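Local coordinates for protein pyridoxamine 5'-phosphate oxidase-related, FMN-binding (Mycobacterium smegmatis, PDB 3F7E) that probably acts as a reductase that binds the deazaflavin coenzyme F420 and reduces carbon-carbon double bonds, possibly including those of aflatoxins, at residues T46-R51 and P110-D115; D85-P90 and R116-V121. One frame throughout, in Å; residues are numbered along the deposited sequence. Where two conformers were deposited one is given.

Contact 1: residues T46-R51 and P110-D115; sequences THTTKR and PADKAD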
loop_
_atom_site.group_PDB
_atom_site.type_symbol
_atom_site.label_atom_id
_atom_site.label_comp_id
_atom_site.label_asym_id
_atom_site.label_seq_id
_atom_site.Cartn_x
_atom_site.Cartn_y
_atom_site.Cartn_z
ATOM N N THR A 46 15.173 -2.141 0.989
ATOM C CA THR A 46 16.150 -2.407 -0.041
ATOM C C THR A 46 15.564 -1.961 -1.382
ATOM O O THR A 46 14.421 -2.266 -1.707
ATOM C CB THR A 46 16.587 -3.900 -0.086
ATOM O OG1 THR A 46 17.520 -4.093 -1.151
ATOM C CG2 THR A 46 15.400 -4.866 -0.285
ATOM N N HIS A 47 16.358 -1.197 -2.137
ATOM C CA HIS A 47 15.964 -0.692 -3.476
ATOM C C HIS A 47 17.196 -0.818 -4.378
ATOM O O HIS A 47 18.328 -0.994 -3.917
ATOM C CB HIS A 47 15.594 0.828 -3.451
ATOM C CG HIS A 47 14.227 1.177 -2.906
ATOM N ND1 HIS A 47 13.819 0.920 -1.609
ATOM C CD2 HIS A 47 13.190 1.820 -3.495
ATOM C CE1 HIS A 47 12.587 1.374 -1.435
ATOM N NE2 HIS A 47 12.184 1.931 -2.563
ATOM N N THR A 48 16.992 -0.673 -5.681
ATOM C CA THR A 48 18.132 -0.372 -6.550
ATOM C C THR A 48 18.022 1.054 -7.088
ATOM O O THR A 48 16.952 1.679 -7.098
ATOM C CB THR A 48 18.317 -1.332 -7.725
ATOM O OG1 THR A 48 17.437 -0.907 -8.756
ATOM C CG2 THR A 48 18.094 -2.795 -7.313
ATOM N N THR A 49 19.145 1.560 -7.558
ATOM C CA THR A 49 19.179 2.903 -8.101
ATOM C C THR A 49 18.628 3.009 -9.533
ATOM O O THR A 49 18.608 4.104 -10.114
ATOM C CB THR A 49 20.609 3.399 -8.155
ATOM O OG1 THR A 49 21.365 2.507 -8.977
ATOM C CG2 THR A 49 21.219 3.473 -6.745
ATOM N N LYS A 50 18.187 1.879 -10.080
ATOM C CA LYS A 50 17.821 1.799 -11.495
ATOM C C LYS A 50 16.322 1.772 -11.790
ATOM O O LYS A 50 15.922 1.795 -12.967
ATOM C CB LYS A 50 18.490 0.580 -12.134
ATOM C CG LYS A 50 20.009 0.673 -12.240
ATOM C CD LYS A 50 20.544 -0.338 -13.239
ATOM C CE LYS A 50 22.010 -0.073 -13.564
ATOM N NZ LYS A 50 22.711 -1.321 -13.991
ATOM N N ARG A 51 15.493 1.699 -10.748
ATOM C CA ARG A 51 14.026 1.654 -10.914
ATOM C C ARG A 51 13.309 2.958 -10.581
ATOM O O ARG A 51 13.877 3.849 -9.936
ATOM C CB ARG A 51 13.376 0.544 -10.066
ATOM C CG ARG A 51 14.086 -0.794 -9.971
ATOM C CD ARG A 51 13.718 -1.787 -11.086
ATOM N NE ARG A 51 12.303 -1.842 -11.502
ATOM C CZ ARG A 51 11.452 -2.827 -11.204
ATOM N NH1 ARG A 51 11.836 -3.843 -10.444
ATOM N NH2 ARG A 51 10.203 -2.787 -11.657
ATOM N N PRO A 110 21.829 -10.662 -4.529
ATOM C CA PRO A 110 21.134 -10.510 -5.821
ATOM C C PRO A 110 22.075 -10.166 -6.974
ATOM O O PRO A 110 23.104 -9.560 -6.769
ATOM C CB PRO A 110 20.143 -9.375 -5.549
ATOM C CG PRO A 110 20.835 -8.533 -4.470
ATOM C CD PRO A 110 21.584 -9.524 -3.609
ATOM N N ALA A 111 21.731 -10.586 -8.200
ATOM C CA ALA A 111 22.521 -10.234 -9.384
ATOM C C ALA A 111 22.713 -8.721 -9.538
ATOM O O ALA A 111 23.732 -8.267 -10.082
ATOM C CB ALA A 111 21.900 -10.832 -10.661
ATOM N N ASP A 112 21.761 -7.934 -9.023
ATOM C CA ASP A 112 21.797 -6.471 -9.164
ATOM C C ASP A 112 22.504 -5.784 -7.994
ATOM O O ASP A 112 22.382 -4.562 -7.813
ATOM C CB ASP A 112 20.373 -5.898 -9.322
ATOM C CG ASP A 112 19.484 -6.153 -8.094
ATOM O OD1 ASP A 112 20.005 -6.478 -7.012
ATOM O OD2 ASP A 112 18.245 -6.062 -8.197
ATOM N N LYS A 113 23.227 -6.556 -7.196
ATOM C CA LYS A 113 23.809 -6.005 -5.956
ATOM C C LYS A 113 24.630 -4.718 -6.135
ATOM O O LYS A 113 24.603 -3.876 -5.252
ATOM C CB LYS A 113 24.610 -7.079 -5.214
ATOM C CG LYS A 113 25.878 -7.525 -5.942
ATOM C CD LYS A 113 26.618 -8.614 -5.173
ATOM C CE LYS A 113 27.959 -8.946 -5.806
ATOM N NZ LYS A 113 28.640 -10.058 -5.106
ATOM N N ALA A 114 25.346 -4.543 -7.242
ATOM C CA ALA A 114 26.157 -3.330 -7.425
ATOM C C ALA A 114 25.297 -2.065 -7.344
ATOM O O ALA A 114 25.800 -1.003 -6.972
ATOM C CB ALA A 114 26.949 -3.378 -8.744
ATOM N N ASP A 115 24.006 -2.185 -7.667
ATOM C CA ASP A 115 23.095 -1.043 -7.686
ATOM C C ASP A 115 22.159 -0.974 -6.469
ATOM O O ASP A 115 21.257 -0.129 -6.413
ATOM C CB ASP A 115 22.253 -1.074 -8.960
ATOM C CG ASP A 115 23.108 -1.063 -10.206
ATOM O OD1 ASP A 115 24.088 -0.295 -10.237
ATOM O OD2 ASP A 115 22.794 -1.810 -11.156
HETATM O O HOH W 1 24.003 2.542 -8.615
#
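The backbones of T48 and T49, where the strand 43-48 runs out into a turn, meet the carbonyl of D115, the last residue before strand 116-127. T49 N donates to D115 O at 2.9 Å, within the carbonyl plane, though the hydrogen bond is bent, with 147° at the hydrogen. The same oxygen lies 3.1 Å from T48 CA in a CA-H...O contact, and one oxygen thus meets both residues. On the other side the chain arrives through a type I turn from P110 to K113 that leads into a short 3-10 segment ending at D115.

Side chains extend the junction outward. In one of its two conformers K50, extended beyond CG, reaches across D115 obliquely and forms a salt bridge, NZ to D115 OD2 at 2.9 Å. In that conformer the ammonium comes from the syn side, 31° out of the carboxylate plane. The other oxygen, D115 OD1, accepts a long bond of 3.3 Å from a water that sits 2.7 Å from T49 OG1. T48 turns OG1 between its backbone N and carbonyl carbon (chi1 82°), where it accepts from K50 N at 3.2 Å. T48 CG2 is thereby left beside the backbone N and packs against D112 OD2 at 3.4 Å, the two side chains crossing at about a right angle. D112 itself forms a salt bridge with R116 through OD1.

The T48 OG1 bond defines an ST turn at the end of a strand. The whole is a surface junction of the split-barrel FMN-binding fold, tying the exit of one strand to the loop that enters its antiparallel neighbour.

Contact 2: residues D85-P90 and R116-V121; sequences DIVPDP and RVIIVV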
loop_
_atom_site.group_PDB
_atom_site.type_symbol
_atom_site.label_atom_id
_atom_site.label_comp_id
_atom_site.label_asym_id
_atom_site.label_seq_id
_atom_site.Cartn_x
_atom_site.Cartn_y
_atom_site.Cartn_z
ATOM N N ASP A 85 17.975 9.191 4.410
ATOM C CA ASP A 85 19.294 8.734 3.946
ATOM C C ASP A 85 19.118 7.662 2.881
ATOM O O ASP A 85 18.104 6.952 2.885
ATOM C CB ASP A 85 20.145 8.214 5.124
ATOM C CG ASP A 85 21.643 8.332 4.880
ATOM O OD1 ASP A 85 22.047 8.780 3.777
ATOM O OD2 ASP A 85 22.410 7.966 5.803
ATOM N N ILE A 86 20.139 7.519 2.024
ATOM C CA ILE A 86 20.217 6.455 1.028
ATOM C C ILE A 86 21.676 5.986 1.089
ATOM O O ILE A 86 22.599 6.768 0.825
ATOM C CB ILE A 86 19.848 6.942 -0.380
ATOM C CG1 ILE A 86 18.426 7.516 -0.391
ATOM C CG2 ILE A 86 20.051 5.788 -1.365
ATOM C CD1 ILE A 86 18.038 8.139 -1.733
ATOM N N VAL A 87 21.858 4.732 1.481
ATOM C CA VAL A 87 23.195 4.198 1.764
ATOM C C VAL A 87 23.508 3.078 0.764
ATOM O O VAL A 87 22.777 2.106 0.716
ATOM C CB VAL A 87 23.294 3.686 3.223
ATOM C CG1 VAL A 87 24.694 3.104 3.498
ATOM C CG2 VAL A 87 22.991 4.821 4.170
ATOM N N PRO A 88 24.609 3.190 -0.012
ATOM C CA PRO A 88 24.942 2.065 -0.903
ATOM C C PRO A 88 25.100 0.730 -0.186
ATOM O O PRO A 88 25.694 0.660 0.897
ATOM C CB PRO A 88 26.254 2.508 -1.568
ATOM C CG PRO A 88 26.166 4.022 -1.557
ATOM C CD PRO A 88 25.530 4.327 -0.200
ATOM N N ASP A 89 24.577 -0.328 -0.817
ATOM C CA ASP A 89 24.656 -1.698 -0.317
ATOM C C ASP A 89 25.223 -2.614 -1.416
ATOM O O ASP A 89 24.569 -3.601 -1.776
ATOM C CB ASP A 89 23.236 -2.163 0.071
ATOM C CG ASP A 89 23.182 -3.564 0.696
ATOM O OD1 ASP A 89 24.129 -3.968 1.421
ATOM O OD2 ASP A 89 22.140 -4.231 0.500
ATOM N N PRO A 90 26.424 -2.302 -1.955
ATOM C CA PRO A 90 26.918 -3.026 -3.142
ATOM C C PRO A 90 27.227 -4.513 -2.945
ATOM O O PRO A 90 27.376 -5.234 -3.935
ATOM C CB PRO A 90 28.169 -2.233 -3.536
ATOM C CG PRO A 90 28.665 -1.647 -2.212
ATOM C CD PRO A 90 27.378 -1.256 -1.502
ATOM N N ARG A 116 22.367 -1.859 -5.490
ATOM C CA ARG A 116 21.520 -1.896 -4.302
ATOM C C ARG A 116 21.829 -0.772 -3.332
ATOM O O ARG A 116 23.012 -0.430 -3.143
ATOM C CB ARG A 116 21.647 -3.263 -3.593
ATOM C CG ARG A 116 20.871 -4.400 -4.287
ATOM C CD ARG A 116 19.398 -4.378 -3.926
ATOM N NE ARG A 116 18.619 -5.182 -4.875
ATOM C CZ ARG A 116 17.303 -5.285 -4.829
ATOM N NH1 ARG A 116 16.610 -4.723 -3.841
ATOM N NH2 ARG A 116 16.675 -5.988 -5.760
ATOM N N VAL A 117 20.780 -0.239 -2.700
ATOM C CA VAL A 117 20.902 0.779 -1.669
ATOM C C VAL A 117 19.972 0.424 -0.515
ATOM O O VAL A 117 19.039 -0.390 -0.645
ATOM C CB VAL A 117 20.571 2.208 -2.201
ATOM C CG1 VAL A 117 21.587 2.672 -3.262
ATOM C CG2 VAL A 117 19.146 2.258 -2.768
ATOM N N ILE A 118 20.231 1.086 0.612
ATOM C CA ILE A 118 19.368 1.058 1.785
ATOM C C ILE A 118 18.660 2.399 1.848
ATOM O O ILE A 118 19.317 3.443 1.891
ATOM C CB ILE A 118 20.169 0.879 3.090
ATOM C CG1 ILE A 118 21.215 -0.242 2.968
ATOM C CG2 ILE A 118 19.212 0.703 4.259
ATOM C CD1 ILE A 118 22.089 -0.404 4.201
ATOM N N ILE A 119 17.332 2.370 1.818
ATOM C CA ILE A 119 16.525 3.602 1.928
ATOM C C ILE A 119 16.078 3.749 3.377
ATOM O O ILE A 119 15.469 2.818 3.913
ATOM C CB ILE A 119 15.272 3.541 1.006
ATOM C CG1 ILE A 119 15.646 3.243 -0.449
ATOM C CG2 ILE A 119 14.427 4.800 1.147
ATOM C CD1 ILE A 119 16.400 4.310 -1.124
ATOM N N VAL A 120 16.397 4.885 4.003
ATOM C CA VAL A 120 16.144 5.093 5.433
ATOM C C VAL A 120 15.048 6.143 5.597
ATOM O O VAL A 120 15.210 7.275 5.116
ATOM C CB VAL A 120 17.436 5.576 6.152
ATOM C CG1 VAL A 120 17.179 5.665 7.625
ATOM C CG2 VAL A 120 18.586 4.627 5.830
ATOM N N VAL A 121 13.942 5.763 6.239
ATOM C CA VAL A 121 12.763 6.614 6.367
ATOM C C VAL A 121 12.483 6.907 7.843
ATOM O O VAL A 121 12.376 5.990 8.665
ATOM C CB VAL A 121 11.519 5.914 5.761
ATOM C CG1 VAL A 121 10.220 6.649 6.106
ATOM C CG2 VAL A 121 11.690 5.755 4.253
HETATM O O HOH W 2 19.814 -3.087 -0.237
#
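An antiparallel strand pair within the antiparallel sheet of the FMN-binding split-barrel fold brings D85-P88, the end of strand 76-88, against R116-V121, the start of strand 116-127. D85 faces V120 and V87 faces I118 in hydrogen-bonded pairs; I86 and I119 form a non-hydrogen-bonded pair between them. The V87-I118 pair has the tighter hydrogen bonds, with I118 N to V87 O at 2.7 Å and V87 N to I118 O at 2.9 Å. At the D85 end V120 N gives a good bond of 2.9 Å to D85 O, whereas the return bond from D85 N to V120 O is weak at 3.4 Å. Past P88, D89 N still reaches R116 O at 2.8 Å, its donor standing 39° out of the carbonyl plane.

On the sheet face bearing I86 and I119, these two lie side by side and point the same way, I86 CG1 meeting I119 CD1 at 3.9 Å. I86 CG2, anti to its backbone N, meets V117 CB at 3.7 Å from an oblique approach. I57 of helix 52-59 touches both isoleucines. Across the sheet, V87 and I118 pack at their beta carbons, and I118 CG1 also leans on D89 CB.

D89 is buried, and its CG, anti to the backbone N (chi1 -176°), carries the carboxylate toward the start of helix 93-101. OD2 accepts 2.7 Å from a water that also donates to V117 O, and further bonds come from F94 N to OD1 and Y95 N to OD2. With backbone N-H groups at the start of that helix and a water gripping its two oxygens, this carboxylate is fixed in rotation, and the donors would be expected to favour its anionic form.

Contacts 1 and 2 illustrate how one strand can serve two neighbours: strand 116-127 has 76-88 on one flank and 43-48 on the other, and D115 and R116 stand at the junction. The centres of the contacts lie about 10 Å apart, and they touch directly. H47 O probably accepts from V117 N at 2.8 Å, carrying the sheet from contact 2 into contact 1, and T46 OG1 is 2.9 Å from R116 NH1, a probable hydrogen bond. R116, whose two polar links go to both segments of contact 1, also belongs to contact 2. H47 ND1 packs on I119 CG1. P90 O approaches K113 CG at 3.4 Å.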